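Local coordinates for protein ribonuclease VapC5 (Mycobacterium tuberculosis, PDB 3DBO) that is the probable toxin of a type II toxin-antitoxin pair, a magnesium-dependent PIN-domain ribonuclease whose limited RNA-cleaving activity is seen in complex with its antitoxin, at residues 20-32 against 122-136. Residues are numbered along the deposited sequence; the frame is centred on the assembly and turned at random. Where two conformers were deposited one is given.
Sequences PAAGVLDTSVFIA and AASRALPVITQDDDF. With NA (sodium ion), chain D; NA (sodium ion), chain C.
Strand 22-25 and strand 129-131 run side by side and parallel in the central sheet of the PIN fold, Val24 bridging to Val129 and Leu25 to Ile130, with their short axes crossing at -53°. Pro128 O receives Val24 N at 2.9 Å, Val24 O receives Ile130 N and Ile130 O receives Asp26 N, the ladder of a parallel pair. On one face of the sheet, CG2 of Val24 lies 3.8 Å from Leu127 CD1 and also meets the methyl of Ala122 at the end of helix 113-124. On the other face Leu25 CD2 packs against Ile130 CB at 3.8 Å. Leu25 O and Leu127 O each bind a different sodium ion, the first together with Thr51 and Thr54.

Just past strand 22-25, at the C-terminal end of its neighbour, the contact becomes polar around Asp26, which is predicted, like Asp115, to bind magnesium. Thr131 OG1 donates to Asp26 OD2 at 2.7 Å, arriving well above the carboxylate plane, while CE2 of Phe136 offers its ring edge to the same oxygen. Asp26 OD1 accepts from Ser28 OG through its syn lone pair and from Val29 N, an Asx motif; three bonds thus restrain the carboxylate's rotation. Ser28 OG in turn accepts from Gln132 N at 2.9 Å and, weakly, from Asp133 N, whose stronger bond to Thr131 OG1 forms an ST turn; Ser28 is probably second-shell to the predicted metal site. The Asp133 carboxylate lies against Ser28 CB and forms a salt bridge with a basic side chain of another protein chain. Gln132, extended with CG anti to its backbone N (chi1 -174°), carries its amide to two carbonyls: NE2 donates to Ser28 O at 2.7 Å and to Ile31 O at 2.9 Å, both lying in the amide plane.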
loop_
_atom_site.group_PDB
_atom_site.type_symbol
_atom_site.label_atom_id
_atom_site.label_comp_id
_atom_site.label_asym_id
_atom_site.label_seq_id
_atom_site.Cartn_x
_atom_site.Cartn_y
_atom_site.Cartn_z
ATOM N N PRO B 20 10.845 11.588 -5.500
ATOM C CA PRO B 20 11.113 10.867 -6.742
ATOM C C PRO B 20 10.021 11.168 -7.756
ATOM O O PRO B 20 9.017 11.781 -7.399
ATOM C CB PRO B 20 11.062 9.392 -6.309
ATOM C CG PRO B 20 10.258 9.392 -5.053
ATOM C CD PRO B 20 10.608 10.671 -4.372
ATOM N N ALA B 21 10.217 10.747 -9.005
ATOM C CA ALA B 21 9.227 10.966 -10.059
ATOM C C ALA B 21 7.931 10.178 -9.818
ATOM O O ALA B 21 6.830 10.686 -10.037
ATOM C CB ALA B 21 9.824 10.611 -11.421
ATOM N N ALA B 22 8.071 8.935 -9.361
ATOM C CA ALA B 22 6.918 8.047 -9.178
ATOM C C ALA B 22 7.028 7.244 -7.877
ATOM O O ALA B 22 8.112 7.102 -7.302
ATOM C CB ALA B 22 6.774 7.123 -10.366
ATOM N N GLY B 23 5.899 6.751 -7.399
ATOM C CA GLY B 23 5.914 5.889 -6.228
ATOM C C GLY B 23 4.706 4.974 -6.157
ATOM O O GLY B 23 3.730 5.141 -6.893
ATOM N N VAL B 24 4.788 4.013 -5.249
ATOM C CA VAL B 24 3.752 3.001 -5.072
ATOM C C VAL B 24 3.077 3.145 -3.716
ATOM O O VAL B 24 3.724 2.976 -2.694
ATOM C CB VAL B 24 4.374 1.575 -5.186
ATOM C CG1 VAL B 24 3.298 0.522 -4.930
ATOM C CG2 VAL B 24 5.038 1.398 -6.536
ATOM N N LEU B 25 1.780 3.476 -3.711
ATOM C CA LEU B 25 1.007 3.638 -2.482
ATOM C C LEU B 25 0.692 2.284 -1.873
ATOM O O LEU B 25 0.330 1.358 -2.601
ATOM C CB LEU B 25 -0.311 4.368 -2.789
ATOM C CG LEU B 25 -0.149 5.647 -3.613
ATOM C CD1 LEU B 25 -1.508 6.097 -4.161
ATOM C CD2 LEU B 25 0.526 6.736 -2.742
ATOM N N ASP B 26 0.850 2.173 -0.555
ATOM C CA ASP B 26 0.423 0.987 0.174
ATOM C C ASP B 26 -1.025 1.193 0.611
ATOM O O ASP B 26 -1.633 2.210 0.250
ATOM C CB ASP B 26 1.356 0.713 1.353
ATOM C CG ASP B 26 1.045 1.583 2.573
ATOM O OD1 ASP B 26 0.469 2.677 2.402
ATOM O OD2 ASP B 26 1.347 1.143 3.702
ATOM N N THR B 27 -1.575 0.287 1.414
ATOM C CA THR B 27 -2.976 0.421 1.824
ATOM C C THR B 27 -3.214 1.553 2.832
ATOM O O THR B 27 -4.246 2.221 2.779
ATOM C CB THR B 27 -3.520 -0.921 2.355
ATOM O OG1 THR B 27 -3.235 -1.938 1.376
ATOM C CG2 THR B 27 -5.006 -0.846 2.568
ATOM N N SER B 28 -2.250 1.769 3.734
ATOM C CA SER B 28 -2.387 2.748 4.812
ATOM C C SER B 28 -2.629 4.194 4.347
ATOM O O SER B 28 -3.328 4.958 5.025
ATOM C CB SER B 28 -1.171 2.670 5.764
ATOM O OG SER B 28 -0.027 3.227 5.153
ATOM N N VAL B 29 -2.101 4.569 3.186
ATOM C CA VAL B 29 -2.333 5.920 2.639
ATOM C C VAL B 29 -3.833 6.158 2.346
ATOM O O VAL B 29 -4.315 7.300 2.416
ATOM C CB VAL B 29 -1.469 6.260 1.383
ATOM C CG1 VAL B 29 0.019 6.191 1.707
ATOM C CG2 VAL B 29 -1.813 5.361 0.201
ATOM N N PHE B 30 -4.564 5.084 2.014
ATOM C CA PHE B 30 -5.994 5.185 1.690
ATOM C C PHE B 30 -6.876 5.298 2.939
ATOM O O PHE B 30 -8.053 5.659 2.847
ATOM C CB PHE B 30 -6.458 3.984 0.816
ATOM C CG PHE B 30 -5.892 3.991 -0.550
ATOM C CD1 PHE B 30 -6.568 4.623 -1.591
ATOM C CD2 PHE B 30 -4.659 3.375 -0.821
ATOM C CE1 PHE B 30 -6.036 4.646 -2.864
ATOM C CE2 PHE B 30 -4.122 3.403 -2.082
ATOM C CZ PHE B 30 -4.799 4.029 -3.127
ATOM N N ILE B 31 -6.310 5.005 4.103
ATOM C CA ILE B 31 -7.050 4.998 5.360
ATOM C C ILE B 31 -6.841 6.297 6.164
ATOM O O ILE B 31 -5.736 6.838 6.195
ATOM C CB ILE B 31 -6.683 3.760 6.206
ATOM C CG1 ILE B 31 -6.788 2.484 5.357
ATOM C CG2 ILE B 31 -7.584 3.654 7.445
ATOM C CD1 ILE B 31 -6.310 1.209 6.060
ATOM N N ALA B 32 -7.905 6.814 6.782
ATOM C CA ALA B 32 -7.785 7.990 7.683
ATOM C C ALA B 32 -7.034 7.626 8.974
ATOM O O ALA B 32 -7.268 6.554 9.561
ATOM C CB ALA B 32 -9.178 8.585 8.023
ATOM N N ALA B 122 7.125 -2.905 -5.480
ATOM C CA ALA B 122 7.772 -1.603 -5.630
ATOM C C ALA B 122 9.273 -1.734 -5.910
ATOM O O ALA B 122 9.770 -1.150 -6.897
ATOM C CB ALA B 122 7.507 -0.722 -4.379
ATOM N N ALA B 123 9.992 -2.475 -5.059
ATOM C CA ALA B 123 11.447 -2.672 -5.229
ATOM C C ALA B 123 11.820 -3.257 -6.578
ATOM O O ALA B 123 12.830 -2.868 -7.170
ATOM C CB ALA B 123 12.024 -3.516 -4.110
ATOM N N SER B 124 11.003 -4.194 -7.072
ATOM C CA SER B 124 11.301 -4.871 -8.334
ATOM C C SER B 124 11.156 -3.915 -9.529
ATOM O O SER B 124 11.683 -4.183 -10.608
ATOM C CB SER B 124 10.392 -6.106 -8.510
ATOM O OG SER B 124 9.067 -5.717 -8.822
ATOM N N ARG B 125 10.437 -2.809 -9.318
ATOM C CA ARG B 125 10.258 -1.760 -10.317
ATOM C C ARG B 125 11.122 -0.530 -10.043
ATOM O O ARG B 125 10.991 0.485 -10.730
ATOM C CB ARG B 125 8.791 -1.380 -10.408
ATOM C CG ARG B 125 7.959 -2.524 -10.956
ATOM C CD ARG B 125 6.531 -2.168 -11.161
ATOM N NE ARG B 125 5.837 -3.305 -11.770
ATOM C CZ ARG B 125 5.447 -3.369 -13.037
ATOM N NH1 ARG B 125 5.659 -2.348 -13.865
ATOM N NH2 ARG B 125 4.826 -4.457 -13.468
ATOM N N ALA B 126 11.998 -0.637 -9.043
ATOM C CA ALA B 126 12.867 0.447 -8.596
ATOM C C ALA B 126 12.035 1.701 -8.285
ATOM O O ALA B 126 12.354 2.826 -8.720
ATOM C CB ALA B 126 13.965 0.722 -9.622
ATOM N N LEU B 127 10.941 1.490 -7.556
ATOM C CA LEU B 127 10.080 2.565 -7.080
ATOM C C LEU B 127 9.968 2.529 -5.567
ATOM O O LEU B 127 10.025 1.452 -4.952
ATOM C CB LEU B 127 8.672 2.459 -7.678
ATOM C CG LEU B 127 8.522 2.531 -9.203
ATOM C CD1 LEU B 127 7.169 2.004 -9.580
ATOM C CD2 LEU B 127 8.751 3.937 -9.736
ATOM N N PRO B 128 9.814 3.708 -4.945
ATOM C CA PRO B 128 9.638 3.753 -3.516
ATOM C C PRO B 128 8.226 3.353 -3.090
ATOM O O PRO B 128 7.268 3.555 -3.844
ATOM C CB PRO B 128 9.878 5.241 -3.189
ATOM C CG PRO B 128 9.468 5.960 -4.384
ATOM C CD PRO B 128 9.800 5.058 -5.552
ATOM N N VAL B 129 8.109 2.810 -1.885
ATOM C CA VAL B 129 6.827 2.582 -1.241
ATOM C C VAL B 129 6.426 3.843 -0.454
ATOM O O VAL B 129 7.214 4.352 0.354
ATOM C CB VAL B 129 6.888 1.395 -0.242
ATOM C CG1 VAL B 129 5.546 1.269 0.487
ATOM C CG2 VAL B 129 7.241 0.072 -0.956
ATOM N N ILE B 130 5.209 4.330 -0.699
ATOM C CA ILE B 130 4.652 5.479 0.016
ATOM C C ILE B 130 3.724 4.917 1.069
ATOM O O ILE B 130 2.747 4.222 0.733
ATOM C CB ILE B 130 3.919 6.444 -0.964
ATOM C CG1 ILE B 130 4.725 6.627 -2.256
ATOM C CG2 ILE B 130 3.637 7.797 -0.315
ATOM C CD1 ILE B 130 6.158 7.099 -2.055
ATOM N N THR B 131 4.017 5.197 2.341
ATOM C CA THR B 131 3.256 4.618 3.440
ATOM C C THR B 131 2.931 5.635 4.530
ATOM O O THR B 131 3.721 6.542 4.809
ATOM C CB THR B 131 3.931 3.316 4.039
ATOM O OG1 THR B 131 3.067 2.697 4.998
ATOM C CG2 THR B 131 5.275 3.600 4.703
ATOM N N GLN B 132 1.773 5.460 5.145
ATOM C CA GLN B 132 1.392 6.290 6.266
ATOM C C GLN B 132 1.745 5.594 7.577
ATOM O O GLN B 132 1.829 6.249 8.609
ATOM C CB GLN B 132 -0.110 6.649 6.201
ATOM C CG GLN B 132 -0.527 7.621 7.262
ATOM C CD GLN B 132 -2.007 7.939 7.286
ATOM O OE1 GLN B 132 -2.402 8.912 7.915
ATOM N NE2 GLN B 132 -2.838 7.135 6.605
ATOM N N ASP B 133 1.950 4.275 7.532
ATOM C CA ASP B 133 2.119 3.470 8.746
ATOM C C ASP B 133 3.581 3.028 8.928
ATOM O O ASP B 133 4.427 3.417 8.134
ATOM C CB ASP B 133 1.161 2.270 8.756
ATOM C CG ASP B 133 -0.299 2.674 8.994
ATOM O OD1 ASP B 133 -0.608 3.889 9.014
ATOM O OD2 ASP B 133 -1.152 1.766 9.154
ATOM N N ASP B 134 3.869 2.217 9.946
ATOM C CA ASP B 134 5.264 1.951 10.349
ATOM C C ASP B 134 5.847 0.573 10.024
ATOM O O ASP B 134 6.873 0.189 10.590
ATOM C CB ASP B 134 5.475 2.278 11.846
ATOM C CG ASP B 134 4.742 1.319 12.795
ATOM O OD1 ASP B 134 4.004 0.400 12.342
ATOM O OD2 ASP B 134 4.910 1.496 14.030
ATOM N N ASP B 135 5.217 -0.161 9.109
ATOM C CA ASP B 135 5.565 -1.566 8.895
ATOM C C ASP B 135 6.801 -1.802 8.033
ATOM O O ASP B 135 7.462 -2.835 8.150
ATOM C CB ASP B 135 4.387 -2.337 8.292
ATOM C CG ASP B 135 4.572 -3.862 8.371
ATOM O OD1 ASP B 135 5.289 -4.359 9.273
ATOM O OD2 ASP B 135 3.980 -4.575 7.536
ATOM N N PHE B 136 7.093 -0.873 7.147
ATOM C CA PHE B 136 8.111 -1.126 6.131
ATOM C C PHE B 136 9.494 -0.789 6.654
ATOM O O PHE B 136 10.503 -1.076 6.014
ATOM C CB PHE B 136 7.784 -0.320 4.891
ATOM C CG PHE B 136 6.556 -0.787 4.174
ATOM C CD1 PHE B 136 6.649 -1.758 3.182
ATOM C CD2 PHE B 136 5.302 -0.274 4.490
ATOM C CE1 PHE B 136 5.520 -2.188 2.511
ATOM C CE2 PHE B 136 4.162 -0.721 3.830
ATOM C CZ PHE B 136 4.273 -1.670 2.824
HETATM NA NA NA D . 11.427 0.370 -2.951
HETATM NA NA NA C . -0.082 -1.475 -2.576
HETATM O O HOH W 1 10.321 -1.672 -1.505
#